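PDB 4LLS: geranyltranstransferase from Roseobacter denitrificans, which probably condenses isopentenyl diphosphate with an allylic diphosphate in a metal-dependent reaction to build the longer prenyl diphosphates used for carotenoids and other isoprenoids. Local coordinates for residues A93-A96 and Y97-H101; L173-A176 and L177-A181; E192-R195 and L196-K200; A233-I236 and A237-I240. One frame throughout, in Å; residues are numbered along the deposited sequence.

Contact 1 (A93-A96 and Y97-H101); sequences ALHA and YSLVH. With IPE (3-methylbut-3-enyl trihydrogen diphosphate), chain C; GST (geranyl S-thiolodiphosphate), chain D.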
loop_
_atom_site.group_PDB
_atom_site.type_symbol
_atom_site.label_atom_id
_atom_site.label_comp_id
_atom_site.label_asym_id
_atom_site.label_seq_id
_atom_site.Cartn_x
_atom_site.Cartn_y
_atom_site.Cartn_z
ATOM N N ALA A 93 -5.502 7.601 -5.531
ATOM C CA ALA A 93 -4.132 7.257 -5.150
ATOM C C ALA A 93 -3.881 5.761 -5.281
ATOM O O ALA A 93 -2.850 5.308 -5.794
ATOM C CB ALA A 93 -3.851 7.703 -3.735
ATOM N N LEU A 94 -4.828 4.955 -4.831
ATOM C CA LEU A 94 -4.722 3.492 -4.921
ATOM C C LEU A 94 -4.657 3.099 -6.405
ATOM O O LEU A 94 -3.761 2.338 -6.813
ATOM C CB LEU A 94 -5.903 2.837 -4.208
ATOM C CG LEU A 94 -5.797 1.374 -3.721
ATOM C CD1 LEU A 94 -5.468 0.387 -4.842
ATOM C CD2 LEU A 94 -4.814 1.257 -2.580
ATOM N N HIS A 95 -5.606 3.544 -7.191
ATOM C CA HIS A 95 -5.609 3.292 -8.619
ATOM C C HIS A 95 -4.281 3.698 -9.225
ATOM O O HIS A 95 -3.699 2.958 -10.050
ATOM C CB HIS A 95 -6.795 4.038 -9.184
ATOM C CG HIS A 95 -6.863 4.067 -10.665
ATOM N ND1 HIS A 95 -7.034 2.939 -11.429
ATOM C CD2 HIS A 95 -6.952 5.119 -11.510
ATOM C CE1 HIS A 95 -7.142 3.293 -12.704
ATOM N NE2 HIS A 95 -7.114 4.611 -12.774
ATOM N N ALA A 96 -3.814 4.896 -8.919
ATOM C CA ALA A 96 -2.561 5.371 -9.502
ATOM C C ALA A 96 -1.430 4.439 -9.165
ATOM O O ALA A 96 -0.584 4.151 -10.038
ATOM C CB ALA A 96 -2.216 6.765 -9.055
ATOM N N TYR A 97 -1.360 3.968 -7.937
ATOM C CA TYR A 97 -0.272 3.061 -7.536
ATOM C C TYR A 97 -0.321 1.819 -8.405
ATOM O O TYR A 97 0.737 1.350 -8.920
ATOM C CB TYR A 97 -0.364 2.700 -6.033
ATOM C CG TYR A 97 -0.496 1.237 -5.716
ATOM C CD1 TYR A 97 0.566 0.354 -5.897
ATOM C CD2 TYR A 97 -1.618 0.741 -5.111
ATOM C CE1 TYR A 97 0.406 -0.983 -5.641
ATOM C CE2 TYR A 97 -1.722 -0.569 -4.701
ATOM C CZ TYR A 97 -0.711 -1.450 -4.993
ATOM O OH TYR A 97 -0.843 -2.801 -4.746
ATOM N N SER A 98 -1.501 1.272 -8.614
ATOM C CA SER A 98 -1.644 0.030 -9.376
ATOM C C SER A 98 -1.135 0.204 -10.793
ATOM O O SER A 98 -0.527 -0.709 -11.346
ATOM C CB SER A 98 -3.114 -0.478 -9.358
ATOM O OG SER A 98 -3.948 0.275 -10.257
ATOM N N LEU A 99 -1.316 1.385 -11.358
ATOM C CA LEU A 99 -0.897 1.633 -12.760
ATOM C C LEU A 99 0.624 1.812 -12.810
ATOM O O LEU A 99 1.268 1.362 -13.773
ATOM C CB LEU A 99 -1.583 2.843 -13.362
ATOM C CG LEU A 99 -3.116 2.788 -13.448
ATOM C CD1 LEU A 99 -3.651 4.062 -14.089
ATOM C CD2 LEU A 99 -3.630 1.537 -14.124
ATOM N N VAL A 100 1.212 2.434 -11.815
ATOM C CA VAL A 100 2.666 2.624 -11.791
ATOM C C VAL A 100 3.310 1.251 -11.788
ATOM O O VAL A 100 4.286 0.987 -12.521
ATOM C CB VAL A 100 3.122 3.432 -10.585
ATOM C CG1 VAL A 100 4.634 3.449 -10.506
ATOM C CG2 VAL A 100 2.592 4.840 -10.676
ATOM N N HIS A 101 2.840 0.375 -10.925
ATOM C CA HIS A 101 3.384 -0.989 -10.889
ATOM C C HIS A 101 3.057 -1.801 -12.127
ATOM O O HIS A 101 3.950 -2.484 -12.644
ATOM C CB HIS A 101 3.009 -1.711 -9.586
ATOM C CG HIS A 101 3.739 -1.176 -8.397
ATOM N ND1 HIS A 101 3.699 -1.782 -7.154
ATOM C CD2 HIS A 101 4.622 -0.166 -8.284
ATOM C CE1 HIS A 101 4.455 -1.115 -6.319
ATOM N NE2 HIS A 101 5.020 -0.115 -6.973
HETATM C C1 IPE C . -6.997 2.153 -16.666
HETATM O O1 IPE C . -8.074 2.782 -15.943
HETATM C C2 IPE C . -6.666 0.830 -15.983
HETATM C C3 IPE C . -7.860 -0.092 -15.971
HETATM C C4 IPE C . -8.363 -0.569 -14.834
HETATM C C5 IPE C . -8.406 -0.611 -17.266
HETATM P PA IPE C . -8.704 4.141 -16.492
HETATM O O1A IPE C . -9.112 3.969 -17.962
HETATM O O2A IPE C . -9.765 4.510 -15.557
HETATM O O3A IPE C . -7.520 5.191 -16.392
HETATM P PB IPE C . -7.356 6.761 -16.026
HETATM O O1B IPE C . -6.133 7.223 -16.802
HETATM O O2B IPE C . -8.608 7.468 -16.461
HETATM O O3B IPE C . -7.215 6.754 -14.522
HETATM P PA GST D . -4.215 -0.566 -19.229
HETATM O O1A GST D . -4.682 0.849 -18.893
HETATM O O2A GST D . -4.689 -1.086 -20.580
HETATM O O3A GST D . -2.720 -0.761 -19.006
HETATM O O1B GST D . -4.921 -1.469 -18.124
HETATM P PB GST D . -4.955 -3.053 -18.191
HETATM O O2B GST D . -5.916 -3.583 -19.162
HETATM O O3B GST D . -3.498 -3.602 -18.365
HETATM S S1 GST D . -5.666 -3.493 -16.389
HETATM C C1 GST D . -4.403 -2.718 -15.437
HETATM C C2 GST D . -4.205 -3.371 -14.089
HETATM C C3 GST D . -4.807 -2.914 -12.980
HETATM C C10 GST D . -5.796 -1.800 -13.029
HETATM C C4 GST D . -4.593 -3.580 -11.664
HETATM C C5 GST D . -3.090 -3.841 -11.493
HETATM C C6 GST D . -2.803 -4.496 -10.182
HETATM C C7 GST D . -1.621 -4.393 -9.536
HETATM C C9 GST D . -0.393 -3.639 -9.997
HETATM C C8 GST D . -1.586 -5.098 -8.217
HETATM O O HOH W 1 -6.725 0.222 -10.850
#

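Contact 2 (L173-A176 and L177-A181); sequences LGQA and LDIAA. With GST (geranyl S-thiolodiphosphate), chain D.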
loop_
_atom_site.group_PDB
_atom_site.type_symbol
_atom_site.label_atom_id
_atom_site.label_comp_id
_atom_site.label_asym_id
_atom_site.label_seq_id
_atom_site.Cartn_x
_atom_site.Cartn_y
_atom_site.Cartn_z
ATOM N N LEU A 173 -4.953 -10.082 -6.474
ATOM C CA LEU A 173 -5.342 -11.416 -6.942
ATOM C C LEU A 173 -5.580 -11.360 -8.449
ATOM O O LEU A 173 -5.054 -12.181 -9.211
ATOM C CB LEU A 173 -6.612 -11.875 -6.240
ATOM C CG LEU A 173 -7.178 -13.214 -6.729
ATOM C CD1 LEU A 173 -6.122 -14.290 -6.590
ATOM C CD2 LEU A 173 -8.436 -13.606 -5.968
ATOM N N GLY A 174 -6.392 -10.412 -8.888
ATOM C CA GLY A 174 -6.690 -10.271 -10.318
ATOM C C GLY A 174 -5.414 -10.126 -11.135
ATOM O O GLY A 174 -5.263 -10.779 -12.187
ATOM N N GLN A 175 -4.492 -9.300 -10.679
ATOM C CA GLN A 175 -3.212 -9.134 -11.356
ATOM C C GLN A 175 -2.474 -10.456 -11.415
ATOM O O GLN A 175 -1.818 -10.766 -12.428
ATOM C CB GLN A 175 -2.339 -8.050 -10.719
ATOM C CG GLN A 175 -1.068 -7.706 -11.504
ATOM C CD GLN A 175 -1.284 -6.991 -12.835
ATOM O OE1 GLN A 175 -2.370 -7.016 -13.408
ATOM N NE2 GLN A 175 -0.291 -6.195 -13.235
ATOM N N ALA A 176 -2.430 -11.161 -10.299
ATOM C CA ALA A 176 -1.642 -12.391 -10.250
ATOM C C ALA A 176 -2.187 -13.397 -11.250
ATOM O O ALA A 176 -1.415 -14.064 -11.972
ATOM C CB ALA A 176 -1.660 -12.968 -8.850
ATOM N N LEU A 177 -3.503 -13.487 -11.316
ATOM C CA LEU A 177 -4.174 -14.408 -12.238
ATOM C C LEU A 177 -3.905 -14.004 -13.678
ATOM O O LEU A 177 -3.720 -14.874 -14.538
ATOM C CB LEU A 177 -5.681 -14.433 -12.002
ATOM C CG LEU A 177 -6.123 -15.013 -10.673
ATOM C CD1 LEU A 177 -7.621 -14.817 -10.493
ATOM C CD2 LEU A 177 -5.743 -16.493 -10.589
ATOM N N ASP A 178 -3.851 -12.701 -13.925
ATOM C CA ASP A 178 -3.641 -12.159 -15.260
ATOM C C ASP A 178 -2.256 -12.556 -15.699
ATOM O O ASP A 178 -2.090 -13.142 -16.780
ATOM C CB ASP A 178 -3.784 -10.640 -15.267
ATOM C CG ASP A 178 -4.055 -10.082 -16.647
ATOM O OD1 ASP A 178 -4.641 -10.832 -17.453
ATOM O OD2 ASP A 178 -3.546 -8.977 -16.962
ATOM N N ILE A 179 -1.270 -12.358 -14.830
ATOM C CA ILE A 179 0.109 -12.692 -15.192
ATOM C C ILE A 179 0.246 -14.187 -15.479
ATOM O O ILE A 179 0.930 -14.583 -16.436
ATOM C CB ILE A 179 1.127 -12.234 -14.123
ATOM C CG1 ILE A 179 1.229 -10.718 -14.130
ATOM C CG2 ILE A 179 2.497 -12.854 -14.388
ATOM C CD1 ILE A 179 2.025 -10.154 -12.974
ATOM N N ALA A 180 -0.401 -15.027 -14.694
ATOM C CA ALA A 180 -0.307 -16.484 -14.890
ATOM C C ALA A 180 -0.880 -16.866 -16.252
ATOM O O ALA A 180 -0.396 -17.784 -16.917
ATOM C CB ALA A 180 -1.022 -17.235 -13.790
ATOM N N ALA A 181 -1.873 -16.109 -16.695
ATOM C CA ALA A 181 -2.384 -16.253 -18.066
ATOM C C ALA A 181 -1.426 -15.708 -19.139
ATOM O O ALA A 181 -1.223 -16.377 -20.159
ATOM C CB ALA A 181 -3.758 -15.599 -18.172
HETATM P PA GST D . -4.215 -0.566 -19.229
HETATM O O1A GST D . -4.682 0.849 -18.893
HETATM O O2A GST D . -4.689 -1.086 -20.580
HETATM O O3A GST D . -2.720 -0.761 -19.006
HETATM O O1B GST D . -4.921 -1.469 -18.124
HETATM P PB GST D . -4.955 -3.053 -18.191
HETATM O O2B GST D . -5.916 -3.583 -19.162
HETATM O O3B GST D . -3.498 -3.602 -18.365
HETATM S S1 GST D . -5.666 -3.493 -16.389
HETATM C C1 GST D . -4.403 -2.718 -15.437
HETATM C C2 GST D . -4.205 -3.371 -14.089
HETATM C C3 GST D . -4.807 -2.914 -12.980
HETATM C C10 GST D . -5.796 -1.800 -13.029
HETATM C C4 GST D . -4.593 -3.580 -11.664
HETATM C C5 GST D . -3.090 -3.841 -11.493
HETATM C C6 GST D . -2.803 -4.496 -10.182
HETATM C C7 GST D . -1.621 -4.393 -9.536
HETATM C C9 GST D . -0.393 -3.639 -9.997
HETATM C C8 GST D . -1.586 -5.098 -8.217
#

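Contact 3 (E192-R195 and L196-K200); sequences EITR and LQQGK. With GST (geranyl S-thiolodiphosphate), chain D.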
loop_
_atom_site.group_PDB
_atom_site.type_symbol
_atom_site.label_atom_id
_atom_site.label_comp_id
_atom_site.label_asym_id
_atom_site.label_seq_id
_atom_site.Cartn_x
_atom_site.Cartn_y
_atom_site.Cartn_z
ATOM N N GLU A 192 -13.860 -17.391 -16.920
ATOM C CA GLU A 192 -12.534 -17.167 -16.359
ATOM C C GLU A 192 -12.097 -15.693 -16.517
ATOM O O GLU A 192 -11.545 -15.102 -15.573
ATOM C CB GLU A 192 -11.516 -18.113 -17.002
ATOM C CG GLU A 192 -11.596 -19.528 -16.447
ATOM C CD GLU A 192 -10.739 -20.520 -17.212
ATOM O OE1 GLU A 192 -10.670 -20.420 -18.461
ATOM O OE2 GLU A 192 -10.116 -21.385 -16.560
ATOM N N ILE A 193 -12.326 -15.097 -17.683
ATOM C CA ILE A 193 -11.890 -13.708 -17.831
ATOM C C ILE A 193 -12.801 -12.808 -17.011
ATOM O O ILE A 193 -12.364 -11.760 -16.520
ATOM C CB ILE A 193 -11.743 -13.185 -19.270
ATOM C CG1 ILE A 193 -13.035 -13.185 -20.029
ATOM C CG2 ILE A 193 -10.694 -13.961 -20.071
ATOM C CD1 ILE A 193 -12.935 -12.290 -21.252
ATOM N N THR A 194 -14.026 -13.256 -16.752
ATOM C CA THR A 194 -14.929 -12.458 -15.944
ATOM C C THR A 194 -14.498 -12.470 -14.472
ATOM O O THR A 194 -14.449 -11.421 -13.808
ATOM C CB THR A 194 -16.396 -12.930 -16.102
ATOM O OG1 THR A 194 -16.790 -12.783 -17.471
ATOM C CG2 THR A 194 -17.285 -12.094 -15.228
ATOM N N ARG A 195 -14.082 -13.628 -13.966
ATOM C CA ARG A 195 -13.575 -13.712 -12.596
ATOM C C ARG A 195 -12.307 -12.887 -12.408
ATOM O O ARG A 195 -12.139 -12.201 -11.414
ATOM C CB ARG A 195 -13.321 -15.167 -12.224
ATOM C CG ARG A 195 -12.134 -15.357 -11.297
ATOM C CD ARG A 195 -12.526 -15.268 -9.834
ATOM N NE ARG A 195 -11.437 -15.741 -8.980
ATOM C CZ ARG A 195 -11.028 -17.007 -8.924
ATOM N NH1 ARG A 195 -11.645 -17.940 -9.636
ATOM N NH2 ARG A 195 -9.998 -17.344 -8.157
ATOM N N LEU A 196 -11.445 -12.935 -13.397
ATOM C CA LEU A 196 -10.243 -12.127 -13.405
ATOM C C LEU A 196 -10.603 -10.617 -13.367
ATOM O O LEU A 196 -10.020 -9.846 -12.553
ATOM C CB LEU A 196 -9.481 -12.469 -14.672
ATOM C CG LEU A 196 -8.022 -12.084 -14.722
ATOM C CD1 LEU A 196 -7.309 -13.084 -15.621
ATOM C CD2 LEU A 196 -7.972 -10.671 -15.270
ATOM N N GLN A 197 -11.524 -10.198 -14.231
ATOM C CA GLN A 197 -11.967 -8.776 -14.328
ATOM C C GLN A 197 -12.490 -8.325 -12.940
ATOM O O GLN A 197 -12.232 -7.202 -12.483
ATOM C CB GLN A 197 -13.088 -8.622 -15.362
ATOM C CG GLN A 197 -13.867 -7.291 -15.338
ATOM C CD GLN A 197 -15.099 -7.318 -14.433
ATOM O OE1 GLN A 197 -15.407 -6.311 -13.792
ATOM N NE2 GLN A 197 -15.814 -8.464 -14.394
ATOM N N GLN A 198 -13.299 -9.163 -12.313
ATOM C CA GLN A 198 -13.930 -8.838 -11.024
ATOM C C GLN A 198 -12.890 -8.417 -9.988
ATOM O O GLN A 198 -13.076 -7.432 -9.307
ATOM C CB GLN A 198 -14.756 -10.023 -10.523
ATOM C CG GLN A 198 -16.056 -10.153 -11.277
ATOM C CD GLN A 198 -16.813 -11.438 -10.985
ATOM O OE1 GLN A 198 -16.359 -12.287 -10.216
ATOM N NE2 GLN A 198 -18.011 -11.557 -11.561
ATOM N N GLY A 199 -11.770 -9.116 -9.940
ATOM C CA GLY A 199 -10.635 -8.741 -9.076
ATOM C C GLY A 199 -9.860 -7.558 -9.627
ATOM O O GLY A 199 -9.682 -6.535 -8.940
ATOM N N LYS A 200 -9.445 -7.646 -10.876
ATOM C CA LYS A 200 -8.424 -6.768 -11.413
ATOM C C LYS A 200 -8.923 -5.344 -11.580
ATOM O O LYS A 200 -8.174 -4.381 -11.296
ATOM C CB LYS A 200 -7.881 -7.315 -12.732
ATOM C CG LYS A 200 -6.650 -6.581 -13.190
ATOM C CD LYS A 200 -5.792 -7.489 -14.073
ATOM C CE LYS A 200 -5.037 -6.735 -15.156
ATOM N NZ LYS A 200 -5.511 -6.957 -16.556
HETATM P PA GST D . -4.215 -0.566 -19.229
HETATM O O1A GST D . -4.682 0.849 -18.893
HETATM O O2A GST D . -4.689 -1.086 -20.580
HETATM O O3A GST D . -2.720 -0.761 -19.006
HETATM O O1B GST D . -4.921 -1.469 -18.124
HETATM P PB GST D . -4.955 -3.053 -18.191
HETATM O O2B GST D . -5.916 -3.583 -19.162
HETATM O O3B GST D . -3.498 -3.602 -18.365
HETATM S S1 GST D . -5.666 -3.493 -16.389
HETATM C C1 GST D . -4.403 -2.718 -15.437
HETATM C C2 GST D . -4.205 -3.371 -14.089
HETATM C C3 GST D . -4.807 -2.914 -12.980
HETATM C C10 GST D . -5.796 -1.800 -13.029
HETATM C C4 GST D . -4.593 -3.580 -11.664
HETATM C C5 GST D . -3.090 -3.841 -11.493
HETATM C C6 GST D . -2.803 -4.496 -10.182
HETATM C C7 GST D . -1.621 -4.393 -9.536
HETATM C C9 GST D . -0.393 -3.639 -9.997
HETATM C C8 GST D . -1.586 -5.098 -8.217
#

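Contact 4 (A233-I236 and A237-I240); sequences AFQI and ADDI. With CA (calcium ion), chain E; IPE (3-methylbut-3-enyl trihydrogen diphosphate), chain C.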
loop_
_atom_site.group_PDB
_atom_site.type_symbol
_atom_site.label_atom_id
_atom_site.label_comp_id
_atom_site.label_asym_id
_atom_site.label_seq_id
_atom_site.Cartn_x
_atom_site.Cartn_y
_atom_site.Cartn_z
ATOM N N ALA A 233 -18.847 -3.409 -17.738
ATOM C CA ALA A 233 -18.979 -2.558 -18.927
ATOM C C ALA A 233 -17.685 -1.771 -19.167
ATOM O O ALA A 233 -17.218 -1.633 -20.300
ATOM C CB ALA A 233 -20.154 -1.589 -18.763
ATOM N N PHE A 234 -17.144 -1.198 -18.099
ATOM C CA PHE A 234 -15.911 -0.444 -18.171
ATOM C C PHE A 234 -14.764 -1.308 -18.754
ATOM O O PHE A 234 -14.004 -0.832 -19.596
ATOM C CB PHE A 234 -15.556 0.085 -16.771
ATOM C CG PHE A 234 -14.174 0.683 -16.664
ATOM C CD1 PHE A 234 -13.974 1.995 -16.961
ATOM C CD2 PHE A 234 -13.081 -0.136 -16.423
ATOM C CE1 PHE A 234 -12.681 2.516 -16.935
ATOM C CE2 PHE A 234 -11.808 0.376 -16.367
ATOM C CZ PHE A 234 -11.622 1.698 -16.679
ATOM N N GLN A 235 -14.606 -2.532 -18.272
ATOM C CA GLN A 235 -13.526 -3.367 -18.748
ATOM C C GLN A 235 -13.738 -3.740 -20.212
ATOM O O GLN A 235 -12.760 -3.787 -20.964
ATOM C CB GLN A 235 -13.344 -4.595 -17.870
ATOM C CG GLN A 235 -12.073 -5.370 -18.248
ATOM C CD GLN A 235 -10.819 -4.519 -18.109
ATOM O OE1 GLN A 235 -10.644 -3.830 -17.091
ATOM N NE2 GLN A 235 -10.031 -4.410 -19.189
ATOM N N ILE A 236 -14.968 -4.052 -20.597
ATOM C CA ILE A 236 -15.253 -4.379 -21.990
ATOM C C ILE A 236 -14.869 -3.195 -22.856
ATOM O O ILE A 236 -14.193 -3.331 -23.875
ATOM C CB ILE A 236 -16.720 -4.762 -22.210
ATOM C CG1 ILE A 236 -17.005 -6.094 -21.502
ATOM C CG2 ILE A 236 -17.038 -4.877 -23.711
ATOM C CD1 ILE A 236 -18.469 -6.461 -21.395
ATOM N N ALA A 237 -15.219 -2.002 -22.407
ATOM C CA ALA A 237 -14.878 -0.802 -23.136
ATOM C C ALA A 237 -13.387 -0.606 -23.242
ATOM O O ALA A 237 -12.896 -0.205 -24.292
ATOM C CB ALA A 237 -15.513 0.406 -22.473
ATOM N N ASP A 238 -12.660 -0.839 -22.156
ATOM C CA ASP A 238 -11.204 -0.789 -22.201
ATOM C C ASP A 238 -10.613 -1.773 -23.219
ATOM O O ASP A 238 -9.647 -1.471 -23.888
ATOM C CB ASP A 238 -10.606 -1.019 -20.798
ATOM C CG ASP A 238 -9.105 -0.746 -20.742
ATOM O OD1 ASP A 238 -8.333 -1.740 -20.712
ATOM O OD2 ASP A 238 -8.663 0.417 -20.931
ATOM N N ASP A 239 -11.179 -2.976 -23.248
ATOM C CA ASP A 239 -10.698 -4.023 -24.174
ATOM C C ASP A 239 -10.999 -3.617 -25.626
ATOM O O ASP A 239 -10.192 -3.853 -26.531
ATOM C CB ASP A 239 -11.384 -5.337 -23.840
ATOM C CG ASP A 239 -10.896 -5.990 -22.534
ATOM O OD1 ASP A 239 -9.909 -5.565 -21.856
ATOM O OD2 ASP A 239 -11.564 -6.980 -22.156
ATOM N N ILE A 240 -12.142 -2.999 -25.852
ATOM C CA ILE A 240 -12.481 -2.438 -27.171
ATOM C C ILE A 240 -11.503 -1.326 -27.599
ATOM O O ILE A 240 -11.039 -1.283 -28.743
ATOM C CB ILE A 240 -13.956 -1.958 -27.235
ATOM C CG1 ILE A 240 -14.933 -3.146 -27.171
ATOM C CG2 ILE A 240 -14.206 -1.142 -28.503
ATOM C CD1 ILE A 240 -16.397 -2.823 -26.935
HETATM CA CA CA E . -6.326 -2.554 -21.376
HETATM C C1 IPE C . -6.997 2.153 -16.666
HETATM O O1 IPE C . -8.074 2.782 -15.943
HETATM C C2 IPE C . -6.666 0.830 -15.983
HETATM C C3 IPE C . -7.860 -0.092 -15.971
HETATM C C4 IPE C . -8.363 -0.569 -14.834
HETATM C C5 IPE C . -8.406 -0.611 -17.266
HETATM P PA IPE C . -8.704 4.141 -16.492
HETATM O O1A IPE C . -9.112 3.969 -17.962
HETATM O O2A IPE C . -9.765 4.510 -15.557
HETATM O O3A IPE C . -7.520 5.191 -16.392
HETATM P PB IPE C . -7.356 6.761 -16.026
HETATM O O1B IPE C . -6.133 7.223 -16.802
HETATM O O2B IPE C . -8.608 7.468 -16.461
HETATM O O3B IPE C . -7.215 6.754 -14.522
HETATM O O HOH W 2 -6.770 -0.993 -23.232
HETATM O O HOH W 3 -7.455 -4.310 -22.394
HETATM O O HOH W 4 -4.621 -3.477 -22.694
#

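Contact 1 (A93-A96 and Y97-H101)
Two first torsions bring His95 and Leu99 together: chi1 of 172° lays the imidazole beside its own carbonyl carbon, turned toward the next helical turn, while chi1 of -61° sets Leu99 CG beside its own backbone N, turned back toward the ring. Both sit on helix 81-102 of the all-helical prenyl synthase fold, just ahead of the first aspartate-rich motif, to which Asp102 belongs. Leu99 CD1 comes over one face of the imidazole, 4.1 Å from the ring centroid, a CH-pi contact. Its other methyl, CD2, lies 3.6 Å from C2 of isopentenyl diphosphate, so the branched leucine serves ring and substrate at once. The ring is fixed at both nitrogens. His95 NE2 donates to O3B of that diphosphate at 2.8 Å (N-H...O 152°), near the ring plane, and ND1 meets a water 2.8 Å away, also at the ring edge and in plane. Replacing Leu99 with an alanine would probably uncover this face of the imidazole and open a gap beside the substrate's C2. The same water donates to Ser98 OG, whose hydroxyl is spent on His95 O at 2.7 Å; that carbonyl therefore takes two donors, OG and Leu99 N. A serine suits this place because it is small and binds back to its own helix. Leu94 and Tyr97 run side by side on another flank, reaching Met171. Ser98 O makes the closest approach to geranyl S-thiolodiphosphate, 3.2 Å from its C9.

Contact 2 (L173-A176 and L177-A181)
Gln175 and Ile179 stand one turn apart, joined by the bond from Ile179 N to Gln175 O, and Gln175 is the one that meets the allylic analogue geranyl S-thiolodiphosphate. Its CB lies 3.6 Å from C6 of the geranyl chain, and OE1 comes within 3.8 Å of C5, so the side chain runs alongside the lipid rather than across its end. A chi1 of -172° puts CG beside the carbonyl carbon, and a bend at chi2 (69°) folds the amide back along the ligand. NE2 is held by Asp102 OD1, which gives the amide a definite rotation; a glutamine suits the place by offering methylenes to the lipid and an N-H to the carboxylate. A leucine in its place would probably keep some contact with the geranyl chain but leave Asp102 without this N-H donor. One turn on, Asp178 CB packs 3.4 Å from Gly174 O. Its carboxylate forms salt bridges through OD1 with Lys262 and through OD2 with Lys200. Asp178 is a calcium ligand in a structure of this protein; here a calcium ion lies about 3 Å from its side chain, but no bond between them is modelled. Farther out, Leu173 CG and Leu177 CD1 meet at 4.1 Å, forming a greasy patch against Leu49 of the second subunit, while Ile179 packs on Leu130 of that subunit. Gly174, Gln175 and Asp178 spell the GQxxD motif characteristic of trans-prenyl diphosphate synthases, which lines the allylic pocket beside the metal site.

Contact 3 (E192-R195 and L196-K200)
Glu192 O receives Leu196 N at 3.1 Å and Ile193 O receives Gln197 N at 2.9 Å, the regular i to i+4 bonds of helix 190-215. Thr194 O to Gln198 N keeps the pattern at 2.9 Å, but Arg195 O to Gly199 N stretches to a weak 3.4 Å where the helix widens into a pi-type turn at 198-200. Thr194 O has a second donor: Gln197, its chain bent at chi2 (-91°), turns NE2 back to it in a weak bond of 3.3 Å. Thr194 CG2 lies beside that amide and reaches Gln198 NE2 at 3.8 Å, methyl against nitrogen, while its hydroxyl is used on Leu190 O. Threonine thus splits its branches, the polar one bonding back to its own helix and the apolar one touching the amide nitrogens of two glutamines. Lys200, followed by Thr201, belongs to the conserved KT motif of the prenyl synthase family, and this turn delivers it to the allylic site. Bends at chi3 and chi4 carry its CE to 3.6 Å from C2 of geranyl S-thiolodiphosphate and NZ to 3.5 Å from the thiolo sulfur S1. A long, flexible lysine suits the spot, its methylenes lying along the lipid and its charge ending near the diphosphate. On the outer flank, Arg195 NH2 forms a salt bridge with Glu47 of the second subunit.

Contact 4 (A233-I236 and A237-I240)
Asp239 OD1 is gripped by two donors, Gln235 NE2 at 2.9 Å and a water at 2.8 Å. The amide N-H points to it fairly straight (154°), with OD1 in the plane of the amide, yet it arrives 47° above the carboxylate plane. The other end of that amide, Gln235 OE1, is taken by Thr201 OG1, so its rotation is fixed from both sides, and Asp239 OD2 accepts from Phe265 N. The gripped water is also a ligand of a calcium ion, making Asp239 a second-shell residue that positions the first. Asp238 binds the metal directly through OD1 at 2.3 Å; its OD2 goes to Lys252. Three waters and oxygens O2A and O2B of geranyl S-thiolodiphosphate complete six ligands, and one of the waters donates to Asp238 O at 3.0 Å. Phe234 serves isopentenyl diphosphate instead: its CE2 lies 3.7 Å from C5, while Asp238 CG comes within 3.5 Å of the same methyl. On the far flank, Ile236 CG2 meets Ile240 CD1, apolar branches suited to the buried side facing helix 271-288. Asp238 and Asp239 open the DDxxD sequence, the second aspartate-rich motif of prenyl synthases.

Overall arrangement
Followed from the N terminus, the four contacts come in series, each within one helix: contact 1 on 81-102, contact 2 on 171-184, contact 3 on 190-215 and contact 4 on 221-244. Each closes only a helical turn, and none nests with or crosses another. The last three helices are successive in the chain. Contacts 2 and 3 also pack Gln175 OE1 against Lys200 CE, while contacts 3 and 4 meet where Gln197 CG touches Gln235 CB at 3.7 Å. Contact 1 touches none of them directly; bound substrate and analogue bridge the gap, isopentenyl diphosphate to contact 4 and geranyl S-thiolodiphosphate to contacts 2 and 3. Contacts 1, 2 and 3 also reach the second subunit.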